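Local coordinates for CalS13 (PDB 4ZAS), which probably transfers an amino group, with pyridoxal phosphate as cofactor, to a dTDP-linked keto sugar such as dTDP-4-keto-6-deoxyglucose, at residues Y240-L243 against R244-W248; A300-D303 against K304-G308; R172-A175 against V176-A180; S353-N356 against D357-S360. One frame throughout, in Å; residues are numbered along the deposited sequence.

Interaction 1: residues Y240-L243 against R244-W248; sequences YDRL and RLRRW
Tyr240 and Arg244 run side by side on one flank of helix 237-247, pointing the same way, with the phenol ring and the guanidinium plane only 9° apart. The touching is done by the aliphatic part of the arginine: its CD lies 3.4 Å from Tyr240 OH. Tyr240 CG is anti to the backbone N (chi1 173°), and the ring stands out from the helix where Arg244, leaning back, lays its CD against the phenol end. On another flank Arg242 and Arg246 repeat the i to i+4 pairing with two arginines. Arg242 CD sits over a face of the Arg246 guanidinium, 4.0 Å from Arg246 NH2, and the two guanidinium planes are turned 77° apart. Beneath the side chains, Arg244 N binds Tyr240 O at 3.1 Å and Arg246 N binds Arg242 O at 3.1 Å, regular helical bonds; the next, from Arg247 N to Leu243 O, is weak.

A second shell settles where the charges go. Arg242 forms a salt bridge with Glu266, whereas the extended, buried Arg246 gives hydrogen bonds to the Arg95 carbonyl and Ser91 OG. Leu243 packs on Leu88 and Leu92, joining this helix to helix 82-94. The Arg244 side chain lies about 6 Å from that of Arg253, a residue that binds dTDP in this protein. Replacing Arg246 by a leucine would probably leave the Arg95 carbonyl and Ser91 OG without these donors and Arg242 CD without the flat group beneath it. Two like charges probably tolerate one helical face because a methylene, not a second cation, meets the guanidinium, with Glu266 and the polar acceptors likely to offset the rest.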
loop_
_atom_site.group_PDB
_atom_site.type_symbol
_atom_site.label_atom_id
_atom_site.label_comp_id
_atom_site.label_asym_id
_atom_site.label_seq_id
_atom_site.Cartn_x
_atom_site.Cartn_y
_atom_site.Cartn_z
ATOM N N TYR A 240 15.299 -5.004 11.848
ATOM C CA TYR A 240 14.976 -5.834 10.697
ATOM C C TYR A 240 13.848 -6.823 11.018
ATOM O O TYR A 240 12.897 -6.952 10.250
ATOM C CB TYR A 240 16.201 -6.606 10.217
ATOM C CG TYR A 240 15.870 -7.601 9.130
ATOM C CD1 TYR A 240 15.739 -7.191 7.808
ATOM C CD2 TYR A 240 15.663 -8.951 9.424
ATOM C CE1 TYR A 240 15.437 -8.095 6.806
ATOM C CE2 TYR A 240 15.355 -9.858 8.424
ATOM C CZ TYR A 240 15.245 -9.421 7.116
ATOM O OH TYR A 240 14.946 -10.312 6.113
ATOM N N ASP A 241 13.963 -7.530 12.138
ATOM C CA ASP A 241 12.921 -8.465 12.550
ATOM C C ASP A 241 11.601 -7.719 12.722
ATOM O O ASP A 241 10.571 -8.137 12.190
ATOM C CB ASP A 241 13.293 -9.183 13.847
ATOM C CG ASP A 241 14.446 -10.167 13.667
ATOM O OD1 ASP A 241 14.714 -10.563 12.514
ATOM O OD2 ASP A 241 15.081 -10.546 14.680
ATOM N N ARG A 242 11.647 -6.593 13.425
ATOM C CA ARG A 242 10.437 -5.843 13.729
ATOM C C ARG A 242 9.690 -5.330 12.496
ATOM O O ARG A 242 8.463 -5.346 12.455
ATOM C CB ARG A 242 10.746 -4.666 14.650
ATOM C CG ARG A 242 9.472 -4.056 15.204
ATOM C CD ARG A 242 9.721 -3.022 16.277
ATOM N NE ARG A 242 10.742 -3.418 17.244
ATOM C CZ ARG A 242 10.489 -4.052 18.383
ATOM N NH1 ARG A 242 9.244 -4.365 18.717
ATOM N NH2 ARG A 242 11.490 -4.365 19.195
ATOM N N LEU A 243 10.425 -4.863 11.497
ATOM C CA LEU A 243 9.788 -4.289 10.329
ATOM C C LEU A 243 9.225 -5.363 9.437
ATOM O O LEU A 243 8.207 -5.155 8.781
ATOM C CB LEU A 243 10.766 -3.410 9.557
ATOM C CG LEU A 243 10.336 -1.954 9.662
ATOM C CD1 LEU A 243 10.192 -1.633 11.108
ATOM C CD2 LEU A 243 11.314 -0.996 9.001
ATOM N N ARG A 244 9.893 -6.511 9.413
ATOM C CA ARG A 244 9.439 -7.638 8.613
ATOM C C ARG A 244 8.088 -8.091 9.190
ATOM O O ARG A 244 7.147 -8.412 8.454
ATOM C CB ARG A 244 10.466 -8.770 8.651
ATOM C CG ARG A 244 10.564 -9.571 7.374
ATOM C CD ARG A 244 11.756 -10.527 7.380
ATOM N NE ARG A 244 11.315 -11.907 7.600
ATOM C CZ ARG A 244 10.904 -12.728 6.633
ATOM N NH1 ARG A 244 10.885 -12.322 5.371
ATOM N NH2 ARG A 244 10.513 -13.961 6.924
ATOM N N LEU A 245 7.993 -8.033 10.519
ATOM C CA LEU A 245 6.779 -8.356 11.237
ATOM C C LEU A 245 5.641 -7.417 10.887
ATOM O O LEU A 245 4.546 -7.874 10.541
ATOM C CB LEU A 245 7.017 -8.288 12.749
ATOM C CG LEU A 245 7.017 -9.564 13.578
ATOM C CD1 LEU A 245 7.181 -9.211 15.033
ATOM C CD2 LEU A 245 5.702 -10.299 13.361
ATOM N N ARG A 246 5.880 -6.113 11.022
ATOM C CA ARG A 246 4.816 -5.141 10.796
ATOM C C ARG A 246 4.472 -5.036 9.320
ATOM O O ARG A 246 3.483 -4.400 8.949
ATOM C CB ARG A 246 5.194 -3.773 11.338
ATOM C CG ARG A 246 5.390 -3.765 12.808
ATOM C CD ARG A 246 5.621 -2.370 13.323
ATOM N NE ARG A 246 5.808 -2.384 14.772
ATOM C CZ ARG A 246 5.987 -1.296 15.508
ATOM N NH1 ARG A 246 6.021 -0.107 14.923
ATOM N NH2 ARG A 246 6.130 -1.396 16.821
ATOM N N ARG A 247 5.311 -5.626 8.477
ATOM C CA ARG A 247 5.059 -5.600 7.054
ATOM C C ARG A 247 3.833 -6.424 6.688
ATOM O O ARG A 247 3.133 -6.106 5.726
ATOM C CB ARG A 247 6.273 -6.106 6.287
ATOM C CG ARG A 247 6.059 -6.088 4.806
ATOM C CD ARG A 247 7.260 -6.554 4.058
ATOM N NE ARG A 247 7.712 -7.889 4.420
ATOM C CZ ARG A 247 8.743 -8.468 3.810
ATOM N NH1 ARG A 247 9.372 -7.802 2.841
ATOM N NH2 ARG A 247 9.143 -9.693 4.147
ATOM N N TRP A 248 3.582 -7.481 7.463
ATOM C CA TRP A 248 2.462 -8.384 7.224
ATOM C C TRP A 248 1.619 -8.546 8.500
ATOM O O TRP A 248 1.576 -9.608 9.122
ATOM C CB TRP A 248 2.991 -9.738 6.696
ATOM C CG TRP A 248 1.924 -10.781 6.493
ATOM C CD1 TRP A 248 1.707 -11.907 7.254
ATOM C CD2 TRP A 248 0.886 -10.760 5.515
ATOM N NE1 TRP A 248 0.613 -12.599 6.783
ATOM C CE2 TRP A 248 0.088 -11.913 5.720
ATOM C CE3 TRP A 248 0.553 -9.882 4.483
ATOM C CZ2 TRP A 248 -1.015 -12.207 4.925
ATOM C CZ3 TRP A 248 -0.538 -10.181 3.685
ATOM C CH2 TRP A 248 -1.310 -11.334 3.911
#

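Interaction 2: residues A300-D303 against K304-G308; sequences AFYD and KELAG
Glu305 lays its side chain across the ring of Phe301, one turn earlier on helix 275-305, in a CH-pi contact. Its CG stands 3.6 Å from the centroid of the Phe301 ring, 12° off the normal and so almost directly above the centre. The ring reaches that place because Phe301 CG is anti to the backbone N (chi1 -179°), while the bend of Glu305 at chi2 carries the carboxylate out past the rim at CE1 and CZ, its plane 21° from that of the ring. Glu305 OE2 comes to 3.8 Å from Phe301 CE1. Arg393 adds a cation-pi contact to the same ring.

Tyr302 and Leu306 take a different orientation, side by side and pointing the same way, with Leu306 CD1 3.9 Å from Tyr302 CB. Both are buried against Ile382, and Tyr302 OH is held by the Pro383 carbonyl. Asp303 turns elsewhere, to a salt bridge with Arg317 and a hydrogen bond with Tyr328.

Glu305 N to Phe301 O (2.9 Å) and Leu306 N to Tyr302 O carry the helical bonding to its last turn, and Ala307 CB lies 3.5 Å from Asp303 O. This is the C-terminal end of the long helix 275-305, whose buried side packs here on strands 328-332 and 379-382 and on helix 390-401.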
loop_
_atom_site.group_PDB
_atom_site.type_symbol
_atom_site.label_atom_id
_atom_site.label_comp_id
_atom_site.label_asym_id
_atom_site.label_seq_id
_atom_site.Cartn_x
_atom_site.Cartn_y
_atom_site.Cartn_z
ATOM N N ALA A 300 28.150 15.001 -15.332
ATOM C CA ALA A 300 29.507 15.546 -15.384
ATOM C C ALA A 300 29.647 16.475 -16.583
ATOM O O ALA A 300 30.351 17.491 -16.520
ATOM C CB ALA A 300 30.542 14.432 -15.459
ATOM N N PHE A 301 28.971 16.107 -17.672
ATOM C CA PHE A 301 28.944 16.922 -18.875
ATOM C C PHE A 301 28.334 18.298 -18.591
ATOM O O PHE A 301 28.918 19.328 -18.933
ATOM C CB PHE A 301 28.166 16.203 -19.980
ATOM C CG PHE A 301 28.101 16.959 -21.254
ATOM C CD1 PHE A 301 29.175 16.967 -22.120
ATOM C CD2 PHE A 301 26.970 17.676 -21.588
ATOM C CE1 PHE A 301 29.124 17.665 -23.300
ATOM C CE2 PHE A 301 26.911 18.387 -22.781
ATOM C CZ PHE A 301 27.986 18.374 -23.632
ATOM N N TYR A 302 27.179 18.308 -17.938
ATOM C CA TYR A 302 26.506 19.547 -17.552
ATOM C C TYR A 302 27.372 20.382 -16.594
ATOM O O TYR A 302 27.527 21.588 -16.794
ATOM C CB TYR A 302 25.149 19.250 -16.882
ATOM C CG TYR A 302 24.029 18.777 -17.806
ATOM C CD1 TYR A 302 24.046 19.065 -19.169
ATOM C CD2 TYR A 302 22.970 18.026 -17.311
ATOM C CE1 TYR A 302 23.030 18.631 -20.009
ATOM C CE2 TYR A 302 21.950 17.587 -18.142
ATOM C CZ TYR A 302 21.986 17.895 -19.492
ATOM O OH TYR A 302 20.974 17.456 -20.325
ATOM N N ASP A 303 27.949 19.735 -15.578
ATOM C CA ASP A 303 28.762 20.424 -14.580
ATOM C C ASP A 303 29.842 21.270 -15.253
ATOM O O ASP A 303 30.103 22.403 -14.851
ATOM C CB ASP A 303 29.419 19.421 -13.623
ATOM C CG ASP A 303 28.435 18.770 -12.667
ATOM O OD1 ASP A 303 27.336 19.313 -12.460
ATOM O OD2 ASP A 303 28.780 17.714 -12.095
ATOM N N LYS A 304 30.439 20.714 -16.303
ATOM C CA LYS A 304 31.471 21.391 -17.074
ATOM C C LYS A 304 30.838 22.466 -17.951
ATOM O O LYS A 304 31.199 23.632 -17.872
ATOM C CB LYS A 304 32.225 20.367 -17.929
ATOM C CG LYS A 304 33.331 20.900 -18.839
ATOM C CD LYS A 304 34.694 20.973 -18.136
ATOM C CE LYS A 304 35.826 21.120 -19.139
ATOM N NZ LYS A 304 35.560 22.277 -20.044
ATOM N N GLU A 305 29.828 22.072 -18.721
ATOM C CA GLU A 305 29.256 22.910 -19.774
ATOM C C GLU A 305 28.309 24.005 -19.274
ATOM O O GLU A 305 28.135 25.017 -19.944
ATOM C CB GLU A 305 28.498 22.034 -20.775
ATOM C CG GLU A 305 29.311 20.947 -21.449
ATOM C CD GLU A 305 30.177 21.448 -22.560
ATOM O OE1 GLU A 305 29.831 22.490 -23.160
ATOM O OE2 GLU A 305 31.204 20.792 -22.841
ATOM N N LEU A 306 27.675 23.804 -18.123
ATOM C CA LEU A 306 26.751 24.813 -17.612
ATOM C C LEU A 306 27.414 25.770 -16.637
ATOM O O LEU A 306 26.759 26.661 -16.092
ATOM C CB LEU A 306 25.546 24.157 -16.937
ATOM C CG LEU A 306 24.664 23.416 -17.924
ATOM C CD1 LEU A 306 23.459 22.790 -17.250
ATOM C CD2 LEU A 306 24.219 24.415 -18.970
ATOM N N ALA A 307 28.712 25.598 -16.421
ATOM C CA ALA A 307 29.411 26.453 -15.474
ATOM C C ALA A 307 29.674 27.820 -16.071
ATOM O O ALA A 307 30.126 27.946 -17.212
ATOM C CB ALA A 307 30.701 25.809 -15.038
ATOM N N GLY A 308 29.432 28.849 -15.276
ATOM C CA GLY A 308 29.695 30.193 -15.733
ATOM C C GLY A 308 28.639 30.795 -16.643
ATOM O O GLY A 308 28.903 31.796 -17.295
#

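Interaction 3: residues R172-A175 against V176-A180; sequences RLRA and VVDRA
Arg172 bends over Val176 so that one methyl, Val176 CG2, rests against a face of its guanidinium, 3.4 Å above the plane and over the centre. The turn at chi2 (61°) slants the outgoing arginine toward the next turn, where Val176 CG2 lies 3.4 Å from Arg172 NE. One face rests on the methyl, and NH2 forms a salt bridge with Asp145 on helix 144-150. Underneath, Val176 N donates to Arg172 O at 2.7 Å.

Leu173 comes next and faces inward. Its CD1 runs alongside Val177 CG2 at 4.1 Å, and the two side chains point the same way, Leu173 onto Val160 and Val177 onto Ile158. These are residues of strand 155-161, for helix 170-180 is the crossover of a beta-alpha-beta unit that leads from this strand to the parallel strand 189-193. Leu173 also touches Leu144 and Leu147, which joins the crossover helix to helix 144-150.

Arg174, on the exposed side, passes Asp178 without forming a salt bridge. Arg174 CG approaches Asp178 OD2 at 3.6 Å, but the carboxylate and guanidinium planes stand 85° apart. Since OD2 lies well out of the guanidinium plane, no N-H is aimed at it, and any attraction is probably general electrostatics; Asp178 OD1 instead forms a salt bridge with Arg187. Ala175 closes the segment, its O accepting a bond from Arg179 N at 2.9 Å.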
loop_
_atom_site.group_PDB
_atom_site.type_symbol
_atom_site.label_atom_id
_atom_site.label_comp_id
_atom_site.label_asym_id
_atom_site.label_seq_id
_atom_site.Cartn_x
_atom_site.Cartn_y
_atom_site.Cartn_z
ATOM N N ARG A 172 28.020 14.366 9.433
ATOM C CA ARG A 172 27.609 15.546 10.157
ATOM C C ARG A 172 26.270 15.303 10.840
ATOM O O ARG A 172 26.087 15.657 11.997
ATOM C CB ARG A 172 27.529 16.738 9.191
ATOM C CG ARG A 172 27.115 18.048 9.813
ATOM C CD ARG A 172 28.106 18.486 10.877
ATOM N NE ARG A 172 27.635 19.712 11.504
ATOM C CZ ARG A 172 28.043 20.162 12.682
ATOM N NH1 ARG A 172 28.954 19.495 13.390
ATOM N NH2 ARG A 172 27.525 21.289 13.149
ATOM N N LEU A 173 25.344 14.684 10.110
ATOM C CA LEU A 173 24.017 14.387 10.627
ATOM C C LEU A 173 24.130 13.589 11.909
ATOM O O LEU A 173 23.461 13.892 12.898
ATOM C CB LEU A 173 23.192 13.618 9.596
ATOM C CG LEU A 173 21.851 13.061 10.083
ATOM C CD1 LEU A 173 20.884 14.188 10.397
ATOM C CD2 LEU A 173 21.277 12.122 9.048
ATOM N N ARG A 174 25.024 12.601 11.893
ATOM C CA ARG A 174 25.246 11.739 13.045
ATOM C C ARG A 174 25.845 12.531 14.192
ATOM O O ARG A 174 25.386 12.420 15.323
ATOM C CB ARG A 174 26.157 10.561 12.676
ATOM C CG ARG A 174 26.364 9.549 13.795
ATOM C CD ARG A 174 26.839 8.190 13.289
ATOM N NE ARG A 174 26.212 7.149 14.083
ATOM C CZ ARG A 174 25.185 6.404 13.708
ATOM N NH1 ARG A 174 24.686 6.508 12.488
ATOM N NH2 ARG A 174 24.694 5.504 14.550
ATOM N N ALA A 175 26.837 13.363 13.901
ATOM C CA ALA A 175 27.454 14.171 14.950
ATOM C C ALA A 175 26.460 15.155 15.552
ATOM O O ALA A 175 26.431 15.371 16.756
ATOM C CB ALA A 175 28.647 14.921 14.403
ATOM N N VAL A 176 25.639 15.747 14.700
ATOM C CA VAL A 176 24.665 16.723 15.144
ATOM C C VAL A 176 23.605 16.022 15.993
ATOM O O VAL A 176 23.243 16.506 17.064
ATOM C CB VAL A 176 24.084 17.482 13.949
ATOM C CG1 VAL A 176 22.784 18.143 14.305
ATOM C CG2 VAL A 176 25.084 18.497 13.478
ATOM N N VAL A 177 23.108 14.879 15.531
ATOM C CA VAL A 177 22.122 14.159 16.326
ATOM C C VAL A 177 22.712 13.713 17.649
ATOM O O VAL A 177 22.062 13.834 18.685
ATOM C CB VAL A 177 21.561 12.948 15.577
ATOM C CG1 VAL A 177 20.765 12.066 16.527
ATOM C CG2 VAL A 177 20.700 13.400 14.398
ATOM N N ASP A 178 23.955 13.241 17.622
ATOM C CA ASP A 178 24.616 12.737 18.823
ATOM C C ASP A 178 24.866 13.836 19.845
ATOM O O ASP A 178 24.739 13.594 21.045
ATOM C CB ASP A 178 25.925 12.007 18.467
ATOM C CG ASP A 178 25.672 10.617 17.864
ATOM O OD1 ASP A 178 24.505 10.170 17.867
ATOM O OD2 ASP A 178 26.624 9.959 17.396
ATOM N N ARG A 179 25.250 15.027 19.386
ATOM C CA ARG A 179 25.487 16.161 20.292
ATOM C C ARG A 179 24.174 16.701 20.886
ATOM O O ARG A 179 24.092 16.959 22.083
ATOM C CB ARG A 179 26.282 17.262 19.576
ATOM C CG ARG A 179 26.582 18.500 20.414
ATOM C CD ARG A 179 27.333 19.555 19.600
ATOM N NE ARG A 179 27.899 20.634 20.414
ATOM C CZ ARG A 179 29.100 20.607 20.980
ATOM N NH1 ARG A 179 29.866 19.532 20.855
ATOM N NH2 ARG A 179 29.524 21.646 21.693
ATOM N N ALA A 180 23.151 16.858 20.053
ATOM C CA ALA A 180 21.863 17.404 20.495
ATOM C C ALA A 180 21.139 16.506 21.510
ATOM O O ALA A 180 20.403 16.992 22.370
ATOM C CB ALA A 180 20.955 17.654 19.284
#

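Interaction 4: residues S353-N356 against D357-S360; sequences SRRN and DAHS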
loop_
_atom_site.group_PDB
_atom_site.type_symbol
_atom_site.label_atom_id
_atom_site.label_comp_id
_atom_site.label_asym_id
_atom_site.label_seq_id
_atom_site.Cartn_x
_atom_site.Cartn_y
_atom_site.Cartn_z
ATOM N N SER A 353 8.084 19.064 -7.147
ATOM C CA SER A 353 7.060 19.134 -6.111
ATOM C C SER A 353 7.023 20.485 -5.419
ATOM O O SER A 353 8.015 21.217 -5.379
ATOM C CB SER A 353 7.258 18.012 -5.084
ATOM O OG SER A 353 8.504 18.134 -4.437
ATOM N N ARG A 354 5.858 20.824 -4.882
ATOM C CA ARG A 354 5.711 22.061 -4.117
ATOM C C ARG A 354 6.364 21.904 -2.740
ATOM O O ARG A 354 6.363 20.797 -2.176
ATOM C CB ARG A 354 4.235 22.422 -3.964
ATOM C CG ARG A 354 3.974 23.782 -3.344
ATOM C CD ARG A 354 2.509 23.946 -3.053
ATOM N NE ARG A 354 2.133 25.314 -2.729
ATOM C CZ ARG A 354 1.067 25.621 -1.998
ATOM N NH1 ARG A 354 0.303 24.650 -1.504
ATOM N NH2 ARG A 354 0.775 26.892 -1.740
ATOM N N ARG A 355 6.937 22.990 -2.215
ATOM C CA ARG A 355 7.465 22.970 -0.847
ATOM C C ARG A 355 6.330 22.489 0.056
ATOM O O ARG A 355 5.271 23.116 0.107
ATOM C CB ARG A 355 8.000 24.356 -0.423
ATOM C CG ARG A 355 7.051 25.546 -0.656
ATOM C CD ARG A 355 7.722 26.867 -0.325
ATOM N NE ARG A 355 8.185 26.931 1.060
ATOM C CZ ARG A 355 8.927 27.922 1.565
ATOM N NH1 ARG A 355 9.317 28.929 0.791
ATOM N NH2 ARG A 355 9.299 27.897 2.843
ATOM N N ASN A 356 6.529 21.371 0.743
ATOM C CA ASN A 356 5.391 20.726 1.426
ATOM C C ASN A 356 4.824 21.610 2.525
ATOM O O ASN A 356 3.652 21.500 2.868
ATOM C CB ASN A 356 5.770 19.363 2.031
ATOM C CG ASN A 356 6.173 18.328 0.989
ATOM O OD1 ASN A 356 6.531 17.200 1.339
ATOM N ND2 ASN A 356 6.132 18.697 -0.276
ATOM N N ASP A 357 5.649 22.497 3.064
ATOM C CA ASP A 357 5.228 23.325 4.180
ATOM C C ASP A 357 4.156 24.339 3.793
ATOM O O ASP A 357 3.542 24.950 4.664
ATOM C CB ASP A 357 6.437 24.041 4.808
ATOM C CG ASP A 357 7.081 25.031 3.873
ATOM O OD1 ASP A 357 7.300 24.679 2.689
ATOM O OD2 ASP A 357 7.360 26.164 4.328
ATOM N N ALA A 358 3.924 24.533 2.498
ATOM C CA ALA A 358 2.954 25.543 2.062
ATOM C C ALA A 358 1.546 24.963 1.927
ATOM O O ALA A 358 0.578 25.699 1.754
ATOM C CB ALA A 358 3.386 26.182 0.737
ATOM N N HIS A 359 1.441 23.642 1.988
ATOM C CA HIS A 359 0.146 22.985 1.869
ATOM C C HIS A 359 -0.810 23.306 3.024
ATOM O O HIS A 359 -0.409 23.379 4.181
ATOM C CB HIS A 359 0.353 21.476 1.773
ATOM C CG HIS A 359 0.858 21.010 0.444
ATOM N ND1 HIS A 359 0.310 21.428 -0.749
ATOM C CD2 HIS A 359 1.845 20.144 0.119
ATOM C CE1 HIS A 359 0.939 20.840 -1.749
ATOM N NE2 HIS A 359 1.878 20.058 -1.250
ATOM N N SER A 360 -2.079 23.499 2.684
ATOM C CA SER A 360 -3.137 23.778 3.650
ATOM C C SER A 360 -3.213 22.757 4.759
ATOM O O SER A 360 -3.465 23.102 5.903
ATOM C CB SER A 360 -4.480 23.826 2.947
ATOM O OG SER A 360 -4.349 24.539 1.748
#
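Arg355 and Asp357 clasp each other across a short 3-10 turn in the loop between helices 335-344 and 370-375. The grip is side-on and two-pronged: Arg355 NE meets Asp357 OD1 at 2.9 Å in a bond that is nearly straight (173°), directed at the syn lone pair of OD1, which lies in the guanidinium plane. The second prong, from Arg355 NH2 to Asp357 OD2 at 3.0 Å, is more bent. Both residues hold CG between the backbone N and the carbonyl carbon (chi1 50° for the arginine), and this draws the two groups in against the turn. The turn itself is tied by Ala358 N to Arg355 O at 3.1 Å and by His359 N to Asn356 O at 3.2 Å.

This half is firmly packed: Asp357 is buried against Pro113 and Trp132, and Arg355 has a further salt bridge with Asp373. A methionine in place of Arg355 would probably leave the buried Asp357 carboxylate without its charged mate and take one salt-bridge partner from Asp373. Asn356, also buried, is held by Asn120.

The other half is less tightly joined within the loop and faces the second subunit, whose Asp263 forms a salt bridge with Arg354 NH1. Arg354 is extended, with its guanidinium 72° from the His359 ring, and His359 NE2 is bound to Glu117. The side chain of Ala358 lies between these two halves, its CB 3.5 Å above the centre of the Arg354 guanidinium and 3.6 Å from Arg354 CZ.

Along the chain the order is interaction 3, 1, 2, 4, and no two of them touch; the closest pair, interactions 1 and 3, have nearest atoms about 14 Å apart. Interaction 3 lies on a crossover helix of the seven-stranded mixed sheet, and interaction 1 on helix 237-247, which follows strand 230-233 of that sheet. Helix 275-305 comes next and ends in interaction 2, beside the small antiparallel sheet containing strands 328-332 and 379-382; the centres of interactions 1 and 2 are about 44 Å apart, on opposite sides of the chain's centre. Interaction 4 packs back on strand 129-132 and meets the second subunit, tying the C-terminal part to the large sheet and the dimer.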